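Local atomic coordinates of acetone carboxylase alpha subunit (Xanthobacter autotrophicus Py2, PDB entry 5M45), a protein that forms the alpha subunit of acetone carboxylase, a six-chain assembly in this model, and belongs to the hydantoinase B/oxoprolinase family. Residues Y288-F293 with C320-R325; D333-S338 with E379-K384. All coordinates share one frame; numbering follows the deposited sequence.

Interaction 1 of 2, residues Y288-F293 with C320-R325; sequences YRQVGF and CEMTIR
Tyr288 and Met322 trade two backbone hydrogen bonds, and Gln290 and Cys320 trade two more, which makes each couple a hydrogen-bonded pair of an antiparallel ladder. Tyr288 N to Met322 O and Met322 N to Tyr288 O both measure 2.8 Å and are nearly straight. The second pair of bonds is less even: Cys320 N lies 2.9 Å from Gln290 O, whereas Gln290 N stands 3.3 Å from Cys320 O. Arg289 and Glu321 form the non-hydrogen-bonded pair in the middle.

The apolar contacts gather on the face that carries Tyr288, Gln290, Cys320 and Met322. Tyr288 holds its CG anti to its carbonyl carbon (chi1 -58°), and its ring runs on past Met322 to Ile324, whose CD1 lies 3.8 Å from Tyr288 CE1. Met322 SD makes a Met-aromatic contact, 4.8 Å from the centroid of the Tyr288 ring and oblique to it. Helix 401-422 covers this face, touching Tyr288, Gln290 and Cys320.

Of the polar side chains, Gln290 bends at chi2 (-81°), which swings CD toward the neighbouring strand; its NE2 ends between the strands, 3.0 Å from Cys320 O and near Met322 CB, and gives a weak hydrogen bond to Tyr288 O at 3.2 Å. Tyr288 OH bonds to Ile284 O. On the other face, Arg289 and Glu321 run out without their charged atoms meeting, and Arg289 NH1 bonds instead to the chain of another protein. Tyr288 also pairs with a strand of that chain, so the sheet continues across the interface.

The chemistry divides by face: the ladder holds the strands in register, one face brings sulfur, ring and aliphatic groups, with the Gln290 amide among them, under helix 401-422, and on the other the Arg289 guanidinium hydrogen-bonds to another protein chain rather than ion-pairing with Glu321.

Interaction 2 of 2, residues D333-S338 with E379-K384; sequences DFEGSS and EFRLPK
Arg381 reaches two carboxylates with one guanidinium, and this salt-bridge network carries the contact. Its chain is extended from CG to NE and lies beside Asp333 and Glu335, all three pointing the same way. Arg381 NH1 gives one bond to Asp333 OD1 at 3.1 Å, on the syn lone pair, and another to Glu335 OE2 at 2.9 Å. Arg381 NH2 also meets Glu335 OE2, at 3.3 Å, making an end-on grip on a single oxygen. The guanidinium plane is 72° from the Asp333 carboxylate but only 29° from that of Glu335. Arg727 takes up the other oxygens: its NH2 bridges Asp333 OD2, its backbone N bonds to Glu335 OE1.

Asp333 and Arg381 are a parallel bridge, the last rung between strands 330-333 and 378-381 of a mixed sheet, and Phe334 N donates to Arg381 O at 2.9 Å. Beyond it the chain leaves the sheet through an Asx turn, Glu335 N to Asp333 OD1 at 3.1 Å, and a type II beta turn from Phe334 to Ser337, where Phe334 O accepts from both Ser337 N and Ser337 OG.

Apolar contact is closest where Leu382 CD2 comes 3.5 Å from Phe334 CD1, obliquely to the ring; Pro383 CD packs against the Phe334-Glu335 peptide.

In the fold
From the N terminus the chain first runs up strand 286-297 and returns along 313-324; interaction 1 closes that hairpin-like excursion. Strand 330-333 follows at once, and the chain then passes through helix 349-361 before strand 378-381 brings it back, where interaction 2 closes the second loop. The two contacts are therefore in series, neither nested nor crossed, yet they share one sheet, four strands of it from this chain, in the order 286-297, 313-324, 330-333, 378-381. The middle seam joins them: Glu321 N probably bonds to Asp333 O, and Cys320 CB packs on Phe334 CE2. Arg325 NH2, just past strand 313-324, reaches beyond strand 330-333 to Glu379 OE2 in a 2.9 Å salt bridge.

Interaction 1 of 2, residues Y288-F293 with C320-R325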
loop_
_atom_site.group_PDB
_atom_site.type_symbol
_atom_site.label_atom_id
_atom_site.label_comp_id
_atom_site.label_asym_id
_atom_site.label_seq_id
_atom_site.Cartn_x
_atom_site.Cartn_y
_atom_site.Cartn_z
ATOM N N TYR A 288 9.250 41.060 -11.591
ATOM C CA TYR A 288 8.957 41.044 -10.138
ATOM C C TYR A 288 9.753 39.886 -9.507
ATOM O O TYR A 288 9.709 38.750 -10.040
ATOM C CB TYR A 288 7.447 40.821 -9.889
ATOM C CG TYR A 288 6.528 41.864 -10.536
ATOM C CD1 TYR A 288 6.240 41.826 -11.912
ATOM C CD2 TYR A 288 5.934 42.859 -9.787
ATOM C CE1 TYR A 288 5.438 42.780 -12.512
ATOM C CE2 TYR A 288 5.109 43.809 -10.380
ATOM C CZ TYR A 288 4.863 43.774 -11.741
ATOM O OH TYR A 288 4.051 44.725 -12.337
ATOM N N ARG A 289 10.475 40.139 -8.408
ATOM C CA ARG A 289 11.322 39.131 -7.780
ATOM C C ARG A 289 10.927 38.970 -6.295
ATOM O O ARG A 289 10.775 39.953 -5.585
ATOM C CB ARG A 289 12.820 39.503 -7.901
ATOM C CG ARG A 289 13.270 39.842 -9.321
ATOM C CD ARG A 289 14.738 40.306 -9.397
ATOM N NE ARG A 289 15.009 40.863 -10.743
ATOM C CZ ARG A 289 14.723 42.105 -11.140
ATOM N NH1 ARG A 289 14.203 43.042 -10.305
ATOM N NH2 ARG A 289 15.000 42.451 -12.376
ATOM N N GLN A 290 10.751 37.721 -5.864
ATOM C CA GLN A 290 10.304 37.393 -4.507
ATOM C C GLN A 290 10.690 35.954 -4.135
ATOM O O GLN A 290 11.122 35.168 -5.008
ATOM C CB GLN A 290 8.792 37.644 -4.333
ATOM C CG GLN A 290 7.887 36.943 -5.360
ATOM C CD GLN A 290 7.796 37.709 -6.707
ATOM O OE1 GLN A 290 7.416 38.885 -6.726
ATOM N NE2 GLN A 290 8.170 37.048 -7.809
ATOM N N VAL A 291 10.551 35.610 -2.848
ATOM C CA VAL A 291 10.998 34.303 -2.347
ATOM C C VAL A 291 10.180 33.880 -1.108
ATOM O O VAL A 291 9.682 34.737 -0.353
ATOM C CB VAL A 291 12.513 34.302 -2.082
ATOM C CG1 VAL A 291 12.890 35.291 -1.009
ATOM C CG2 VAL A 291 13.049 32.919 -1.741
ATOM N N GLY A 292 10.028 32.564 -0.919
ATOM C CA GLY A 292 9.490 31.991 0.325
ATOM C C GLY A 292 10.342 30.825 0.838
ATOM O O GLY A 292 11.078 30.220 0.071
ATOM N N PHE A 293 10.202 30.533 2.129
ATOM C CA PHE A 293 10.912 29.471 2.836
ATOM C C PHE A 293 9.958 28.787 3.859
ATOM O O PHE A 293 8.940 29.386 4.281
ATOM C CB PHE A 293 12.088 30.046 3.658
ATOM C CG PHE A 293 13.056 30.888 2.888
ATOM C CD1 PHE A 293 12.870 32.270 2.766
ATOM C CD2 PHE A 293 14.188 30.319 2.312
ATOM C CE1 PHE A 293 13.821 33.047 2.088
ATOM C CE2 PHE A 293 15.106 31.095 1.622
ATOM C CZ PHE A 293 14.920 32.454 1.510
ATOM N N CYS A 320 11.180 33.044 -7.004
ATOM C CA CYS A 320 10.407 33.180 -8.225
ATOM C C CYS A 320 10.742 34.498 -8.939
ATOM O O CYS A 320 10.702 35.581 -8.310
ATOM C CB CYS A 320 8.903 33.158 -7.936
ATOM S SG CYS A 320 7.914 33.356 -9.465
ATOM N N GLU A 321 11.107 34.373 -10.218
ATOM C CA GLU A 321 11.205 35.504 -11.138
ATOM C C GLU A 321 9.919 35.526 -11.975
ATOM O O GLU A 321 9.655 34.598 -12.783
ATOM C CB GLU A 321 12.451 35.399 -12.041
ATOM C CG GLU A 321 12.609 36.587 -12.983
ATOM C CD GLU A 321 13.860 36.544 -13.851
ATOM O OE1 GLU A 321 14.016 37.524 -14.609
ATOM O OE2 GLU A 321 14.651 35.545 -13.859
ATOM N N MET A 322 9.126 36.567 -11.772
ATOM C CA MET A 322 7.803 36.708 -12.419
ATOM C C MET A 322 7.915 37.823 -13.500
ATOM O O MET A 322 8.299 38.933 -13.170
ATOM C CB MET A 322 6.713 37.051 -11.364
ATOM C CG MET A 322 5.313 37.443 -11.895
ATOM S SD MET A 322 4.284 38.252 -10.615
ATOM C CE MET A 322 4.103 36.875 -9.426
ATOM N N THR A 323 7.587 37.510 -14.747
ATOM C CA THR A 323 7.648 38.458 -15.870
ATOM C C THR A 323 6.246 38.665 -16.469
ATOM O O THR A 323 5.634 37.695 -16.903
ATOM C CB THR A 323 8.601 37.949 -16.986
ATOM O OG1 THR A 323 9.871 37.678 -16.424
ATOM C CG2 THR A 323 8.802 39.008 -18.088
ATOM N N ILE A 324 5.740 39.907 -16.461
ATOM C CA ILE A 324 4.484 40.262 -17.134
ATOM C C ILE A 324 4.894 41.001 -18.404
ATOM O O ILE A 324 5.627 41.997 -18.339
ATOM C CB ILE A 324 3.587 41.120 -16.213
ATOM C CG1 ILE A 324 3.193 40.313 -14.961
ATOM C CG2 ILE A 324 2.308 41.575 -16.923
ATOM C CD1 ILE A 324 2.385 41.064 -13.927
ATOM N N ARG A 325 4.441 40.491 -19.550
ATOM C CA ARG A 325 4.769 41.043 -20.880
ATOM C C ARG A 325 3.737 42.062 -21.403
ATOM O O ARG A 325 2.585 42.053 -20.996
ATOM C CB ARG A 325 4.906 39.911 -21.921
ATOM C CG ARG A 325 5.923 38.843 -21.550
ATOM C CD ARG A 325 6.539 38.184 -22.783
ATOM N NE ARG A 325 7.376 37.036 -22.433
ATOM C CZ ARG A 325 6.940 35.802 -22.188
ATOM N NH1 ARG A 325 5.652 35.467 -22.284
ATOM N NH2 ARG A 325 7.829 34.875 -21.836
#

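Interaction 2 of 2, residues D333-S338 with E379-K384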
loop_
_atom_site.group_PDB
_atom_site.type_symbol
_atom_site.label_atom_id
_atom_site.label_comp_id
_atom_site.label_asym_id
_atom_site.label_seq_id
_atom_site.Cartn_x
_atom_site.Cartn_y
_atom_site.Cartn_z
ATOM N N ASP A 333 9.260 31.611 -13.178
ATOM C CA ASP A 333 10.475 30.795 -13.279
ATOM C C ASP A 333 11.024 30.581 -11.867
ATOM O O ASP A 333 11.323 31.562 -11.160
ATOM C CB ASP A 333 11.479 31.534 -14.187
ATOM C CG ASP A 333 12.766 30.725 -14.467
ATOM O OD1 ASP A 333 13.082 29.738 -13.784
ATOM O OD2 ASP A 333 13.492 31.094 -15.426
ATOM N N PHE A 334 11.159 29.312 -11.464
ATOM C CA PHE A 334 11.590 28.911 -10.113
ATOM C C PHE A 334 13.049 28.392 -10.029
ATOM O O PHE A 334 13.405 27.692 -9.077
ATOM C CB PHE A 334 10.562 27.939 -9.513
ATOM C CG PHE A 334 9.206 28.587 -9.304
ATOM C CD1 PHE A 334 8.282 28.672 -10.350
ATOM C CD2 PHE A 334 8.886 29.195 -8.096
ATOM C CE1 PHE A 334 7.055 29.317 -10.163
ATOM C CE2 PHE A 334 7.678 29.847 -7.916
ATOM C CZ PHE A 334 6.757 29.906 -8.950
ATOM N N GLU A 335 13.894 28.774 -11.000
ATOM C CA GLU A 335 15.335 28.592 -10.930
ATOM C C GLU A 335 15.882 28.994 -9.575
ATOM O O GLU A 335 15.605 30.105 -9.112
ATOM C CB GLU A 335 16.025 29.467 -11.994
ATOM C CG GLU A 335 17.590 29.512 -11.987
ATOM C CD GLU A 335 18.217 28.360 -12.787
ATOM O OE1 GLU A 335 19.459 28.179 -12.842
ATOM O OE2 GLU A 335 17.449 27.603 -13.380
ATOM N N GLY A 336 16.651 28.110 -8.959
ATOM C CA GLY A 336 17.205 28.349 -7.645
ATOM C C GLY A 336 16.562 27.606 -6.488
ATOM O O GLY A 336 17.065 27.640 -5.376
ATOM N N SER A 337 15.460 26.917 -6.753
ATOM C CA SER A 337 14.732 26.202 -5.696
ATOM C C SER A 337 15.523 24.994 -5.175
ATOM O O SER A 337 16.388 24.443 -5.876
ATOM C CB SER A 337 13.341 25.734 -6.207
ATOM O OG SER A 337 12.511 26.834 -6.577
ATOM N N SER A 338 15.211 24.600 -3.944
ATOM C CA SER A 338 15.875 23.462 -3.277
ATOM C C SER A 338 15.376 22.094 -3.795
ATOM O O SER A 338 14.443 22.017 -4.579
ATOM C CB SER A 338 15.750 23.597 -1.736
ATOM O OG SER A 338 14.399 23.663 -1.303
ATOM N N GLU A 379 3.019 30.813 -18.574
ATOM C CA GLU A 379 4.217 29.984 -18.800
ATOM C C GLU A 379 4.881 29.650 -17.445
ATOM O O GLU A 379 5.007 30.542 -16.594
ATOM C CB GLU A 379 5.227 30.700 -19.683
ATOM C CG GLU A 379 4.791 30.956 -21.118
ATOM C CD GLU A 379 5.719 31.934 -21.839
ATOM O OE1 GLU A 379 5.208 32.569 -22.781
ATOM O OE2 GLU A 379 6.882 32.175 -21.415
ATOM N N PHE A 380 5.261 28.376 -17.230
ATOM C CA PHE A 380 5.920 27.955 -15.997
ATOM C C PHE A 380 7.249 27.280 -16.301
ATOM O O PHE A 380 7.340 26.481 -17.228
ATOM C CB PHE A 380 5.062 26.965 -15.185
ATOM C CG PHE A 380 3.661 27.440 -14.836
ATOM C CD1 PHE A 380 3.410 28.163 -13.667
ATOM C CD2 PHE A 380 2.563 27.059 -15.623
ATOM C CE1 PHE A 380 2.116 28.534 -13.307
ATOM C CE2 PHE A 380 1.269 27.415 -15.265
ATOM C CZ PHE A 380 1.057 28.172 -14.113
ATOM N N ARG A 381 8.278 27.619 -15.516
ATOM C CA ARG A 381 9.571 26.925 -15.580
ATOM C C ARG A 381 9.971 26.399 -14.182
ATOM O O ARG A 381 10.240 27.196 -13.261
ATOM C CB ARG A 381 10.680 27.808 -16.190
ATOM C CG ARG A 381 12.055 27.144 -16.157
ATOM C CD ARG A 381 13.094 27.740 -17.124
ATOM N NE ARG A 381 14.371 26.999 -17.079
ATOM C CZ ARG A 381 15.323 27.114 -16.135
ATOM N NH1 ARG A 381 15.214 27.968 -15.125
ATOM N NH2 ARG A 381 16.423 26.369 -16.217
ATOM N N LEU A 382 9.989 25.067 -14.049
ATOM C CA LEU A 382 10.304 24.368 -12.812
ATOM C C LEU A 382 11.450 23.394 -13.077
ATOM O O LEU A 382 11.232 22.315 -13.652
ATOM C CB LEU A 382 9.097 23.568 -12.282
ATOM C CG LEU A 382 7.671 24.135 -12.221
ATOM C CD1 LEU A 382 6.723 23.231 -11.417
ATOM C CD2 LEU A 382 7.664 25.511 -11.673
ATOM N N PRO A 383 12.680 23.760 -12.681
ATOM C CA PRO A 383 13.790 22.887 -13.045
ATOM C C PRO A 383 13.647 21.463 -12.489
ATOM O O PRO A 383 13.209 21.301 -11.360
ATOM C CB PRO A 383 15.005 23.611 -12.473
ATOM C CG PRO A 383 14.613 25.034 -12.527
ATOM C CD PRO A 383 13.151 25.024 -12.112
ATOM N N LYS A 384 13.970 20.464 -13.310
ATOM C CA LYS A 384 13.825 19.046 -12.937
ATOM C C LYS A 384 14.753 18.690 -11.788
ATOM O O LYS A 384 15.940 18.978 -11.819
ATOM C CB LYS A 384 14.120 18.147 -14.180
ATOM C CG LYS A 384 13.774 16.655 -14.064
ATOM C CD LYS A 384 12.296 16.399 -13.763
ATOM C CE LYS A 384 11.948 14.899 -13.828
ATOM N NZ LYS A 384 10.534 14.644 -13.429
#